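Local coordinates for protein alternansucrase (Leuconostoc mesenteroides, PDB 6HVG) that is a multidomain enzyme of glycoside hydrolase family 70 that binds a calcium ion and carries choline-binding-type repeats near both ends of its chain, at residues S809-L814 against P845-L850; I988-K993 against S1001-V1006; T1292-D1297 against V1301-I1306; D1313-D1318 against W1323-K1328. All blocks are in the same frame, centred on the assembly; numbering follows the deposited sequence.

Contact 1 of 4, residues S809-L814 against P845-L850; sequences SAYAML and PVISAL
Ile847 meets the ring of Tyr811 from one face. Its CD1 sits 4.0 Å from Tyr811 CD2, above the rim of the ring and not over its middle, while the other branch, CG2, reaches Tyr811 CD1. The two side chains lean across each other at a slant. One turn further along, Leu850 works differently: its CD1 drops onto the backbone of the facing helix, 3.6 Å from Ala812 N, and also touches Ala812 CB at 4.0 Å. With no more than a methyl at Ala812, the leucine can come down close to the main chain. Segments 809-814 and 845-850, from helices 807-814 and 844-857, run almost parallel, their axes 10° apart and 9.7 Å at closest approach. The helices come just before and just after strand 821-825 of the eight-stranded parallel sheet, as expected for neighbouring outer helices of the family's TIM barrel. The Tyr811 hydroxyl leaves this apolar seam and hydrogen-bonds to Asp828 OD2 and to the backbone N of Tyr825, which ties the ring to the end of that barrel strand. Beyond Ala812 lies Val912 of the antiparallel strand 910-915, while Met829 of helix 826-829 packs on Ile847.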
loop_
_atom_site.group_PDB
_atom_site.type_symbol
_atom_site.label_atom_id
_atom_site.label_comp_id
_atom_site.label_asym_id
_atom_site.label_seq_id
_atom_site.Cartn_x
_atom_site.Cartn_y
_atom_site.Cartn_z
ATOM N N SER A 809 -19.269 18.462 -14.345
ATOM C CA SER A 809 -20.316 18.789 -13.390
ATOM C C SER A 809 -19.715 19.016 -12.018
ATOM O O SER A 809 -20.139 19.902 -11.279
ATOM C CB SER A 809 -21.379 17.672 -13.360
ATOM O OG SER A 809 -21.657 17.191 -14.670
ATOM N N ALA A 810 -18.736 18.193 -11.672
ATOM C CA ALA A 810 -18.019 18.335 -10.410
ATOM C C ALA A 810 -17.298 19.683 -10.324
ATOM O O ALA A 810 -17.368 20.345 -9.301
ATOM C CB ALA A 810 -17.022 17.194 -10.246
ATOM N N TYR A 811 -16.615 20.083 -11.398
ATOM C CA TYR A 811 -15.978 21.401 -11.457
ATOM C C TYR A 811 -16.991 22.556 -11.429
ATOM O O TYR A 811 -16.739 23.588 -10.826
ATOM C CB TYR A 811 -15.019 21.515 -12.651
ATOM C CG TYR A 811 -13.633 20.985 -12.324
ATOM C CD1 TYR A 811 -12.679 21.801 -11.760
ATOM C CD2 TYR A 811 -13.295 19.665 -12.553
ATOM C CE1 TYR A 811 -11.414 21.319 -11.445
ATOM C CE2 TYR A 811 -12.039 19.173 -12.246
ATOM C CZ TYR A 811 -11.104 20.002 -11.690
ATOM O OH TYR A 811 -9.855 19.525 -11.366
ATOM N N ALA A 812 -18.154 22.373 -12.031
ATOM C CA ALA A 812 -19.194 23.398 -11.971
ATOM C C ALA A 812 -19.529 23.718 -10.526
ATOM O O ALA A 812 -19.680 24.888 -10.158
ATOM C CB ALA A 812 -20.448 22.960 -12.717
ATOM N N MET A 813 -19.640 22.686 -9.701
ATOM C CA MET A 813 -19.900 22.875 -8.273
ATOM C C MET A 813 -18.673 23.404 -7.535
ATOM O O MET A 813 -18.771 24.362 -6.766
ATOM C CB MET A 813 -20.370 21.571 -7.644
ATOM C CG MET A 813 -21.707 21.089 -8.201
ATOM S SD MET A 813 -22.286 19.549 -7.475
ATOM C CE MET A 813 -22.373 19.997 -5.733
ATOM N N LEU A 814 -17.518 22.794 -7.783
ATOM C CA LEU A 814 -16.283 23.212 -7.128
ATOM C C LEU A 814 -16.039 24.695 -7.300
ATOM O O LEU A 814 -15.659 25.384 -6.351
ATOM C CB LEU A 814 -15.077 22.459 -7.692
ATOM C CG LEU A 814 -13.772 22.716 -6.954
ATOM C CD1 LEU A 814 -13.783 22.012 -5.606
ATOM C CD2 LEU A 814 -12.588 22.247 -7.786
ATOM N N PRO A 845 -12.445 22.794 -22.402
ATOM C CA PRO A 845 -13.267 23.951 -22.752
ATOM C C PRO A 845 -14.310 24.280 -21.693
ATOM O O PRO A 845 -14.485 25.446 -21.352
ATOM C CB PRO A 845 -13.923 23.529 -24.075
ATOM C CG PRO A 845 -13.028 22.467 -24.607
ATOM C CD PRO A 845 -12.600 21.713 -23.388
ATOM N N VAL A 846 -14.983 23.265 -21.168
ATOM C CA VAL A 846 -16.041 23.476 -20.158
ATOM C C VAL A 846 -15.455 24.041 -18.869
ATOM O O VAL A 846 -15.965 24.997 -18.308
ATOM C CB VAL A 846 -16.808 22.178 -19.809
ATOM C CG1 VAL A 846 -18.027 22.490 -18.950
ATOM C CG2 VAL A 846 -17.238 21.461 -21.078
ATOM N N ILE A 847 -14.353 23.469 -18.420
ATOM C CA ILE A 847 -13.711 23.915 -17.200
ATOM C C ILE A 847 -13.106 25.316 -17.405
ATOM O O ILE A 847 -13.139 26.136 -16.502
ATOM C CB ILE A 847 -12.628 22.916 -16.744
ATOM C CG1 ILE A 847 -13.210 21.501 -16.543
ATOM C CG2 ILE A 847 -11.987 23.386 -15.454
ATOM C CD1 ILE A 847 -12.156 20.438 -16.319
ATOM N N SER A 848 -12.565 25.590 -18.602
ATOM C CA SER A 848 -12.007 26.908 -18.924
ATOM C C SER A 848 -13.084 27.993 -18.891
ATOM O O SER A 848 -12.848 29.111 -18.424
ATOM C CB SER A 848 -11.327 26.893 -20.291
ATOM O OG SER A 848 -10.223 25.989 -20.304
ATOM N N ALA A 849 -14.268 27.647 -19.383
ATOM C CA ALA A 849 -15.416 28.538 -19.339
ATOM C C ALA A 849 -15.854 28.820 -17.917
ATOM O O ALA A 849 -16.075 29.986 -17.536
ATOM C CB ALA A 849 -16.571 27.946 -20.126
ATOM N N LEU A 850 -15.983 27.759 -17.132
ATOM C CA LEU A 850 -16.340 27.882 -15.716
ATOM C C LEU A 850 -15.364 28.792 -14.981
ATOM O O LEU A 850 -15.762 29.612 -14.148
ATOM C CB LEU A 850 -16.405 26.494 -15.048
ATOM C CG LEU A 850 -17.603 25.632 -15.462
ATOM C CD1 LEU A 850 -17.398 24.195 -15.010
ATOM C CD2 LEU A 850 -18.919 26.163 -14.925
#

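Contact 2 of 4, residues I988-K993 against S1001-V1006; sequences INYEMK and SGYLGV
Tyr990 and Tyr1003 reach toward each other from opposite directions and meet edge on at their hydroxyl ends, with Tyr1003 OH in the plane of the Tyr990 ring. Tyr990 CE2 lies 4.0 Å from Tyr1003 CE1. Both side chains extend with CG trans to the backbone N (chi1 -172° and -177°), which carries each ring toward the other segment. Met992 closes this tight part. Its chain bends at chi2 and chi3 and brings SD to 4.3 Å from the centroid of the Tyr1003 ring, 34° off the normal, an oblique Met-aromatic contact; CE sits over the rim of one face. At the ring's edge the backbone O of Lys993 comes to 3.6 Å from Tyr1003 CD1. The other side is looser. Glu991 and Lys993 turn their side chains away and form salt bridges with Lys921 and Asp949, at the partly exposed margin. Strands 987-991 and 1003-1009 belong to one curled antiparallel sheet beside the barrel but are not paired with each other: the first pairs with 977-982, the second with 910-915 and 940-947, and Leu946 of the last touches both tyrosines. Tyr990 OH bonds to Ser947 O, so its firm polar tie is to strand 940-947, and what joins the two segments is chiefly ring and sulfur packing.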
loop_
_atom_site.group_PDB
_atom_site.type_symbol
_atom_site.label_atom_id
_atom_site.label_comp_id
_atom_site.label_asym_id
_atom_site.label_seq_id
_atom_site.Cartn_x
_atom_site.Cartn_y
_atom_site.Cartn_z
ATOM N N ILE A 988 -34.647 28.395 -29.847
ATOM C CA ILE A 988 -33.924 27.145 -29.552
ATOM C C ILE A 988 -34.787 26.158 -28.742
ATOM O O ILE A 988 -35.484 26.569 -27.792
ATOM C CB ILE A 988 -32.648 27.451 -28.720
ATOM C CG1 ILE A 988 -31.734 28.458 -29.439
ATOM C CG2 ILE A 988 -31.905 26.166 -28.368
ATOM C CD1 ILE A 988 -30.937 27.870 -30.575
ATOM N N ASN A 989 -34.700 24.864 -29.073
ATOM C CA ASN A 989 -35.429 23.829 -28.342
ATOM C C ASN A 989 -34.504 22.988 -27.492
ATOM O O ASN A 989 -33.503 22.487 -27.992
ATOM C CB ASN A 989 -36.122 22.859 -29.285
ATOM C CG ASN A 989 -37.276 23.475 -30.050
ATOM O OD1 ASN A 989 -38.011 24.360 -29.575
ATOM N ND2 ASN A 989 -37.468 22.969 -31.248
ATOM N N TYR A 990 -34.874 22.754 -26.232
ATOM C CA TYR A 990 -33.990 22.055 -25.276
ATOM C C TYR A 990 -34.778 21.273 -24.221
ATOM O O TYR A 990 -35.631 21.826 -23.524
ATOM C CB TYR A 990 -33.066 23.060 -24.582
ATOM C CG TYR A 990 -31.989 22.445 -23.715
ATOM C CD1 TYR A 990 -30.855 21.881 -24.277
ATOM C CD2 TYR A 990 -32.100 22.457 -22.318
ATOM C CE1 TYR A 990 -29.868 21.342 -23.468
ATOM C CE2 TYR A 990 -31.111 21.915 -21.506
ATOM C CZ TYR A 990 -29.999 21.361 -22.081
ATOM O OH TYR A 990 -29.030 20.841 -21.276
ATOM N N GLU A 991 -34.461 19.992 -24.086
ATOM C CA GLU A 991 -35.127 19.134 -23.113
ATOM C C GLU A 991 -34.286 18.987 -21.832
ATOM O O GLU A 991 -33.080 18.766 -21.913
ATOM C CB GLU A 991 -35.389 17.752 -23.742
ATOM C CG GLU A 991 -36.521 16.956 -23.088
ATOM C CD GLU A 991 -36.561 15.483 -23.491
ATOM O OE1 GLU A 991 -36.092 15.148 -24.599
ATOM O OE2 GLU A 991 -37.083 14.661 -22.696
ATOM N N MET A 992 -34.924 19.110 -20.662
ATOM C CA MET A 992 -34.312 18.711 -19.378
ATOM C C MET A 992 -34.232 17.183 -19.325
ATOM O O MET A 992 -35.142 16.489 -18.855
ATOM C CB MET A 992 -35.102 19.225 -18.169
ATOM C CG MET A 992 -35.040 20.726 -17.936
ATOM S SD MET A 992 -33.491 21.339 -17.214
ATOM C CE MET A 992 -33.662 20.736 -15.522
ATOM N N LYS A 993 -33.108 16.690 -19.821
ATOM C CA LYS A 993 -32.906 15.298 -20.163
ATOM C C LYS A 993 -31.537 14.903 -19.625
ATOM O O LYS A 993 -30.534 15.567 -19.912
ATOM C CB LYS A 993 -32.926 15.164 -21.705
ATOM C CG LYS A 993 -32.960 13.756 -22.274
ATOM C CD LYS A 993 -32.663 13.753 -23.774
ATOM C CE LYS A 993 -32.894 12.371 -24.400
ATOM N NZ LYS A 993 -31.900 11.339 -23.979
ATOM N N SER A 1001 -22.459 11.989 -17.410
ATOM C CA SER A 1001 -23.421 10.945 -17.104
ATOM C C SER A 1001 -24.396 11.549 -16.105
ATOM O O SER A 1001 -24.291 11.321 -14.896
ATOM C CB SER A 1001 -22.743 9.724 -16.488
ATOM O OG SER A 1001 -21.680 9.253 -17.311
ATOM N N GLY A 1002 -25.349 12.312 -16.630
ATOM C CA GLY A 1002 -26.332 13.033 -15.822
ATOM C C GLY A 1002 -26.754 14.313 -16.515
ATOM O O GLY A 1002 -26.788 14.375 -17.749
ATOM N N TYR A 1003 -27.075 15.338 -15.731
ATOM C CA TYR A 1003 -27.440 16.653 -16.289
ATOM C C TYR A 1003 -26.511 17.754 -15.792
ATOM O O TYR A 1003 -26.026 17.674 -14.670
ATOM C CB TYR A 1003 -28.883 17.041 -15.930
ATOM C CG TYR A 1003 -29.256 18.355 -16.559
ATOM C CD1 TYR A 1003 -29.579 18.426 -17.898
ATOM C CD2 TYR A 1003 -29.208 19.538 -15.843
ATOM C CE1 TYR A 1003 -29.884 19.631 -18.500
ATOM C CE2 TYR A 1003 -29.525 20.746 -16.442
ATOM C CZ TYR A 1003 -29.858 20.781 -17.769
ATOM O OH TYR A 1003 -30.171 21.974 -18.371
ATOM N N LEU A 1004 -26.261 18.758 -16.640
ATOM C CA LEU A 1004 -25.556 19.984 -16.240
ATOM C C LEU A 1004 -26.078 21.192 -17.005
ATOM O O LEU A 1004 -26.000 21.248 -18.241
ATOM C CB LEU A 1004 -24.057 19.859 -16.489
ATOM C CG LEU A 1004 -23.189 21.069 -16.148
ATOM C CD1 LEU A 1004 -23.331 21.433 -14.688
ATOM C CD2 LEU A 1004 -21.725 20.802 -16.497
ATOM N N GLY A 1005 -26.606 22.167 -16.269
ATOM C CA GLY A 1005 -26.988 23.469 -16.843
ATOM C C GLY A 1005 -26.458 24.609 -15.978
ATOM O O GLY A 1005 -26.642 24.606 -14.759
ATOM N N VAL A 1006 -25.782 25.567 -16.600
ATOM C CA VAL A 1006 -25.308 26.740 -15.904
ATOM C C VAL A 1006 -25.806 27.988 -16.617
ATOM O O VAL A 1006 -25.699 28.098 -17.839
ATOM C CB VAL A 1006 -23.776 26.792 -15.822
ATOM C CG1 VAL A 1006 -23.341 27.961 -14.941
ATOM C CG2 VAL A 1006 -23.232 25.493 -15.256
#

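Contact 3 of 4, residues T1292-D1297 against V1301-I1306; sequences TGFISD and VKYYSI
Over the centre of one face of the Phe1294 ring stands Tyr1303 CD1, 3.4 Å above the plane. The pair is edge-to-face, Tyr1303 supplying the edge, with centroids 4.6 Å apart and planes at 54°. Val1301 CG1 lies at the rim of the phenylalanine, and Phe378 also stacks on that ring. On the reverse side of the strands, Tyr1304 has Gly1293 O and Ile1295 CG2 near the plane of its ring, at the edge. Ile1295 and Lys1302 run side by side, the isoleucine's CG2 3.8 Å from Lys1302 CE. All this decorates a beta hairpin of strands 1294-1296 and 1301-1304, consistent with the hairpin units of the cell wall binding repeats that follow in the chain. Gly1293 and Tyr1304, then Ile1295 and Lys1302, form its hydrogen-bonded pairs. Tyr1304 O accepts twice: from Gly1293 N at 2.9 Å, in the carbonyl plane, and from Thr1292 OG1 at 2.9 Å, tilted 29° from it. A chi1 of -178° swings that threonine oxygen opposite its own backbone N and over to the carbonyl. Near the turn, Asp1297 OD2 makes a long salt bridge of 4.0 Å to Lys1302 NZ and also hydrogen-bonds to Tyr1331 OH.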
loop_
_atom_site.group_PDB
_atom_site.type_symbol
_atom_site.label_atom_id
_atom_site.label_comp_id
_atom_site.label_asym_id
_atom_site.label_seq_id
_atom_site.Cartn_x
_atom_site.Cartn_y
_atom_site.Cartn_z
ATOM N N THR A 1292 33.837 -27.442 18.831
ATOM C CA THR A 1292 32.423 -27.314 18.549
ATOM C C THR A 1292 31.699 -28.621 18.744
ATOM O O THR A 1292 32.185 -29.661 18.338
ATOM C CB THR A 1292 32.190 -26.711 17.149
ATOM O OG1 THR A 1292 30.797 -26.542 16.903
ATOM C CG2 THR A 1292 32.778 -27.589 16.086
ATOM N N GLY A 1293 30.524 -28.558 19.361
ATOM C CA GLY A 1293 29.718 -29.730 19.537
ATOM C C GLY A 1293 29.141 -29.795 20.913
ATOM O O GLY A 1293 29.391 -28.911 21.765
ATOM N N PHE A 1294 28.388 -30.864 21.145
ATOM C CA PHE A 1294 27.786 -31.136 22.416
ATOM C C PHE A 1294 28.702 -32.076 23.210
ATOM O O PHE A 1294 29.104 -33.110 22.710
ATOM C CB PHE A 1294 26.450 -31.841 22.203
ATOM C CG PHE A 1294 25.464 -31.062 21.417
ATOM C CD1 PHE A 1294 25.513 -31.063 20.055
ATOM C CD2 PHE A 1294 24.429 -30.350 22.042
ATOM C CE1 PHE A 1294 24.578 -30.346 19.318
ATOM C CE2 PHE A 1294 23.495 -29.636 21.305
ATOM C CZ PHE A 1294 23.579 -29.632 19.944
ATOM N N ILE A 1295 28.982 -31.730 24.461
ATOM C CA ILE A 1295 29.789 -32.584 25.322
ATOM C C ILE A 1295 29.082 -32.754 26.656
ATOM O O ILE A 1295 28.694 -31.791 27.265
ATOM C CB ILE A 1295 31.191 -31.999 25.541
ATOM C CG1 ILE A 1295 32.080 -33.042 26.254
ATOM C CG2 ILE A 1295 31.115 -30.643 26.246
ATOM C CD1 ILE A 1295 33.528 -32.628 26.413
ATOM N N SER A 1296 28.930 -33.988 27.105
ATOM C CA SER A 1296 28.347 -34.284 28.407
ATOM C C SER A 1296 29.406 -34.200 29.480
ATOM O O SER A 1296 30.586 -34.468 29.242
ATOM C CB SER A 1296 27.764 -35.704 28.436
ATOM O OG SER A 1296 26.403 -35.738 28.053
ATOM N N ASP A 1297 28.963 -33.845 30.685
ATOM C CA ASP A 1297 29.765 -34.016 31.905
ATOM C C ASP A 1297 28.859 -34.494 33.076
ATOM O O ASP A 1297 27.667 -34.754 32.887
ATOM C CB ASP A 1297 30.598 -32.761 32.198
ATOM C CG ASP A 1297 29.785 -31.609 32.782
ATOM O OD1 ASP A 1297 28.682 -31.836 33.343
ATOM O OD2 ASP A 1297 30.264 -30.439 32.718
ATOM N N VAL A 1301 24.752 -31.476 29.949
ATOM C CA VAL A 1301 25.256 -31.322 28.578
ATOM C C VAL A 1301 25.600 -29.878 28.259
ATOM O O VAL A 1301 24.878 -28.967 28.632
ATOM C CB VAL A 1301 24.249 -31.841 27.569
ATOM C CG1 VAL A 1301 24.846 -31.886 26.180
ATOM C CG2 VAL A 1301 23.791 -33.229 27.965
ATOM N N LYS A 1302 26.734 -29.682 27.610
ATOM C CA LYS A 1302 27.197 -28.366 27.187
ATOM C C LYS A 1302 27.279 -28.341 25.668
ATOM O O LYS A 1302 27.322 -29.401 25.034
ATOM C CB LYS A 1302 28.573 -28.087 27.781
ATOM C CG LYS A 1302 28.591 -28.133 29.304
ATOM C CD LYS A 1302 29.919 -27.710 29.895
ATOM C CE LYS A 1302 31.012 -28.710 29.562
ATOM N NZ LYS A 1302 32.269 -28.178 30.126
ATOM N N TYR A 1303 27.326 -27.146 25.083
ATOM C CA TYR A 1303 27.496 -27.017 23.637
ATOM C C TYR A 1303 28.443 -25.895 23.293
ATOM O O TYR A 1303 28.425 -24.865 23.942
ATOM C CB TYR A 1303 26.156 -26.771 22.946
ATOM C CG TYR A 1303 26.295 -26.467 21.469
ATOM C CD1 TYR A 1303 26.389 -27.483 20.528
ATOM C CD2 TYR A 1303 26.332 -25.166 21.020
ATOM C CE1 TYR A 1303 26.547 -27.193 19.177
ATOM C CE2 TYR A 1303 26.466 -24.871 19.690
ATOM C CZ TYR A 1303 26.575 -25.871 18.770
ATOM O OH TYR A 1303 26.672 -25.536 17.442
ATOM N N TYR A 1304 29.282 -26.116 22.287
ATOM C CA TYR A 1304 30.202 -25.101 21.815
ATOM C C TYR A 1304 29.913 -24.816 20.335
ATOM O O TYR A 1304 29.802 -25.741 19.528
ATOM C CB TYR A 1304 31.650 -25.573 22.000
ATOM C CG TYR A 1304 32.118 -25.514 23.421
ATOM C CD1 TYR A 1304 31.754 -26.493 24.351
ATOM C CD2 TYR A 1304 32.934 -24.484 23.846
ATOM C CE1 TYR A 1304 32.186 -26.426 25.668
ATOM C CE2 TYR A 1304 33.376 -24.415 25.153
ATOM C CZ TYR A 1304 33.004 -25.375 26.051
ATOM O OH TYR A 1304 33.452 -25.238 27.331
ATOM N N SER A 1305 29.810 -23.537 19.996
ATOM C CA SER A 1305 29.507 -23.116 18.631
ATOM C C SER A 1305 30.687 -23.285 17.677
ATOM O O SER A 1305 31.803 -23.531 18.128
ATOM C CB SER A 1305 29.081 -21.668 18.648
ATOM O OG SER A 1305 30.123 -20.868 19.174
ATOM N N ILE A 1306 30.437 -23.132 16.373
ATOM C CA ILE A 1306 31.496 -23.266 15.372
ATOM C C ILE A 1306 32.644 -22.282 15.628
ATOM O O ILE A 1306 33.764 -22.531 15.216
ATOM C CB ILE A 1306 30.965 -23.069 13.947
ATOM C CG1 ILE A 1306 30.072 -24.230 13.585
ATOM C CG2 ILE A 1306 32.095 -23.007 12.936
ATOM C CD1 ILE A 1306 29.704 -24.312 12.120
#

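Contact 4 of 4, residues D1313-D1318 against W1323-K1328; sequences DTFIED and WYYFDK
Phe1326 O is gripped by two successive backbone donors: Thr1314 N at 3.1 Å, in the carbonyl plane, and more weakly Asp1313 N, whose sounder bond goes to Asp1327 O. Two residues facing one make a G1 beta bulge, with Asp1313 in a left-handed backbone conformation. The Asp1313 side chain runs alongside Tyr1325 and takes the tyrosine hydroxyl on the anti lone pair of OD1 at 3.0 Å. At the turn end of the hairpin, Tyr1324 OH donates to Asp1318 OD2 at 2.7 Å, and Asn1322 ND2 holds the same oxygen. Between these ends the rings pack. Tyr1325 CB lies over the Phe1315 face, 4.1 Å from its centroid, while the two ring planes are oblique at 46°. Glu1317 CB sits squarely above the six-membered ring of Trp1323, 3.7 Å from its centroid, and the carboxylate continues along the indole, only 18° from parallel with it. Arg1366 adds a cation-pi contact to that tryptophan. The hairpin of strands 1314-1317 and 1323-1326, from a putative cell wall binding repeat, lies between neighbouring strands: Phe1315 and Tyr1325 touch strand 1342-1345, and Ile1316 and Phe1326 touch Tyr1303 of strand 1301-1304.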
loop_
_atom_site.group_PDB
_atom_site.type_symbol
_atom_site.label_atom_id
_atom_site.label_comp_id
_atom_site.label_asym_id
_atom_site.label_seq_id
_atom_site.Cartn_x
_atom_site.Cartn_y
_atom_site.Cartn_z
ATOM N N ASP A 1313 22.710 -19.196 28.192
ATOM C CA ASP A 1313 21.524 -18.348 28.139
ATOM C C ASP A 1313 21.144 -18.099 26.683
ATOM O O ASP A 1313 21.152 -16.972 26.206
ATOM C CB ASP A 1313 21.789 -17.048 28.904
ATOM C CG ASP A 1313 20.566 -16.161 29.021
ATOM O OD1 ASP A 1313 19.425 -16.683 29.010
ATOM O OD2 ASP A 1313 20.780 -14.926 29.158
ATOM N N THR A 1314 20.862 -19.187 25.982
ATOM C CA THR A 1314 20.597 -19.128 24.560
ATOM C C THR A 1314 19.937 -20.404 24.079
ATOM O O THR A 1314 20.102 -21.458 24.675
ATOM C CB THR A 1314 21.880 -18.912 23.765
ATOM O OG1 THR A 1314 21.560 -18.513 22.443
ATOM C CG2 THR A 1314 22.689 -20.177 23.693
ATOM N N PHE A 1315 19.192 -20.291 22.997
ATOM C CA PHE A 1315 18.579 -21.446 22.343
ATOM C C PHE A 1315 19.502 -21.910 21.218
ATOM O O PHE A 1315 20.115 -21.098 20.555
ATOM C CB PHE A 1315 17.214 -21.061 21.779
ATOM C CG PHE A 1315 16.115 -21.040 22.802
ATOM C CD1 PHE A 1315 15.871 -19.921 23.581
ATOM C CD2 PHE A 1315 15.314 -22.150 22.969
ATOM C CE1 PHE A 1315 14.828 -19.918 24.502
ATOM C CE2 PHE A 1315 14.283 -22.155 23.881
ATOM C CZ PHE A 1315 14.052 -21.049 24.657
ATOM N N ILE A 1316 19.615 -23.208 21.033
ATOM C CA ILE A 1316 20.548 -23.789 20.062
ATOM C C ILE A 1316 19.850 -24.913 19.329
ATOM O O ILE A 1316 19.114 -25.713 19.934
ATOM C CB ILE A 1316 21.806 -24.384 20.746
ATOM C CG1 ILE A 1316 22.652 -23.298 21.413
ATOM C CG2 ILE A 1316 22.663 -25.142 19.742
ATOM C CD1 ILE A 1316 23.409 -22.386 20.449
ATOM N N GLU A 1317 20.079 -24.957 18.026
ATOM C CA GLU A 1317 19.492 -25.986 17.174
ATOM C C GLU A 1317 20.575 -26.931 16.678
ATOM O O GLU A 1317 21.584 -26.475 16.157
ATOM C CB GLU A 1317 18.806 -25.334 15.969
ATOM C CG GLU A 1317 18.081 -26.325 15.070
ATOM C CD GLU A 1317 17.524 -25.710 13.808
ATOM O OE1 GLU A 1317 17.853 -24.545 13.510
ATOM O OE2 GLU A 1317 16.731 -26.408 13.128
ATOM N N ASP A 1318 20.348 -28.233 16.797
ATOM C CA ASP A 1318 21.323 -29.199 16.321
ATOM C C ASP A 1318 21.169 -29.471 14.832
ATOM O O ASP A 1318 20.327 -28.888 14.174
ATOM C CB ASP A 1318 21.313 -30.495 17.191
ATOM C CG ASP A 1318 20.144 -31.438 16.894
ATOM O OD1 ASP A 1318 19.631 -31.474 15.755
ATOM O OD2 ASP A 1318 19.772 -32.178 17.819
ATOM N N TRP A 1323 15.684 -28.534 18.891
ATOM C CA TRP A 1323 16.032 -27.310 19.597
ATOM C C TRP A 1323 16.279 -27.578 21.055
ATOM O O TRP A 1323 15.620 -28.429 21.663
ATOM C CB TRP A 1323 14.922 -26.264 19.451
ATOM C CG TRP A 1323 14.949 -25.568 18.139
ATOM C CD1 TRP A 1323 14.358 -25.988 16.971
ATOM C CD2 TRP A 1323 15.615 -24.341 17.833
ATOM N NE1 TRP A 1323 14.598 -25.083 15.978
ATOM C CE2 TRP A 1323 15.362 -24.058 16.475
ATOM C CE3 TRP A 1323 16.373 -23.432 18.583
ATOM C CZ2 TRP A 1323 15.875 -22.930 15.839
ATOM C CZ3 TRP A 1323 16.864 -22.287 17.946
ATOM C CH2 TRP A 1323 16.617 -22.057 16.588
ATOM N N TYR A 1324 17.225 -26.824 21.618
ATOM C CA TYR A 1324 17.610 -26.924 23.030
ATOM C C TYR A 1324 17.743 -25.540 23.658
ATOM O O TYR A 1324 18.006 -24.559 22.957
ATOM C CB TYR A 1324 18.959 -27.637 23.133
ATOM C CG TYR A 1324 18.989 -28.961 22.410
ATOM C CD1 TYR A 1324 19.319 -29.023 21.070
ATOM C CD2 TYR A 1324 18.666 -30.134 23.065
ATOM C CE1 TYR A 1324 19.335 -30.217 20.397
ATOM C CE2 TYR A 1324 18.686 -31.340 22.410
ATOM C CZ TYR A 1324 19.017 -31.379 21.080
ATOM O OH TYR A 1324 19.015 -32.584 20.427
ATOM N N TYR A 1325 17.563 -25.465 24.974
ATOM C CA TYR A 1325 17.873 -24.248 25.710
ATOM C C TYR A 1325 19.004 -24.503 26.722
ATOM O O TYR A 1325 18.956 -25.448 27.502
ATOM C CB TYR A 1325 16.637 -23.729 26.443
ATOM C CG TYR A 1325 16.956 -22.533 27.267
ATOM C CD1 TYR A 1325 17.324 -21.334 26.668
ATOM C CD2 TYR A 1325 16.948 -22.589 28.639
ATOM C CE1 TYR A 1325 17.673 -20.237 27.428
ATOM C CE2 TYR A 1325 17.291 -21.490 29.398
ATOM C CZ TYR A 1325 17.659 -20.332 28.785
ATOM O OH TYR A 1325 17.973 -19.228 29.534
ATOM N N PHE A 1326 20.016 -23.643 26.689
ATOM C CA PHE A 1326 21.123 -23.705 27.614
ATOM C C PHE A 1326 21.009 -22.566 28.613
ATOM O O PHE A 1326 20.949 -21.395 28.215
ATOM C CB PHE A 1326 22.474 -23.634 26.853
ATOM C CG PHE A 1326 22.775 -24.875 26.074
ATOM C CD1 PHE A 1326 22.145 -25.115 24.883
ATOM C CD2 PHE A 1326 23.658 -25.820 26.554
ATOM C CE1 PHE A 1326 22.397 -26.269 24.173
ATOM C CE2 PHE A 1326 23.914 -26.974 25.847
ATOM C CZ PHE A 1326 23.282 -27.203 24.656
ATOM N N ASP A 1327 21.018 -22.914 29.902
ATOM C CA ASP A 1327 20.827 -21.944 30.991
ATOM C C ASP A 1327 22.026 -21.027 31.209
ATOM O O ASP A 1327 23.054 -21.144 30.529
ATOM C CB ASP A 1327 20.412 -22.665 32.289
ATOM C CG ASP A 1327 21.482 -23.621 32.841
ATOM O OD1 ASP A 1327 22.692 -23.362 32.663
ATOM O OD2 ASP A 1327 21.111 -24.634 33.483
ATOM N N LYS A 1328 21.889 -20.110 32.157
ATOM C CA LYS A 1328 22.968 -19.198 32.504
ATOM C C LYS A 1328 24.265 -19.915 32.847
ATOM O O LYS A 1328 25.344 -19.440 32.497
ATOM C CB LYS A 1328 22.554 -18.356 33.693
ATOM C CG LYS A 1328 21.447 -17.328 33.476
ATOM C CD LYS A 1328 21.096 -16.644 34.799
ATOM C CE LYS A 1328 20.903 -17.623 35.980
ATOM N NZ LYS A 1328 20.549 -16.952 37.257
#

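In the fold
Contacts 1 to 4 follow one another along the chain and fall into two distant pairs. Contacts 1 and 2 lie 15 Å apart between centres, within the family 70 range, and meet where Leu1004 packs on Ala812 and Ser809, so the curled antiparallel sheet rests against the barrel helices. Contacts 3 and 4 are successive hairpins with centres 11 Å apart; Phe1294 of the first touches Asp1318 of the second, so the hairpin of the cell wall binding repeat packs directly on the one before it. About 57 Å separates the nearest atoms of contacts 1 and 4. Contacts 3 and 4 thus lie far from contacts 1 and 2, across the chain's centre, yet still pack against other parts of the family 70 region, such as helix 474-495.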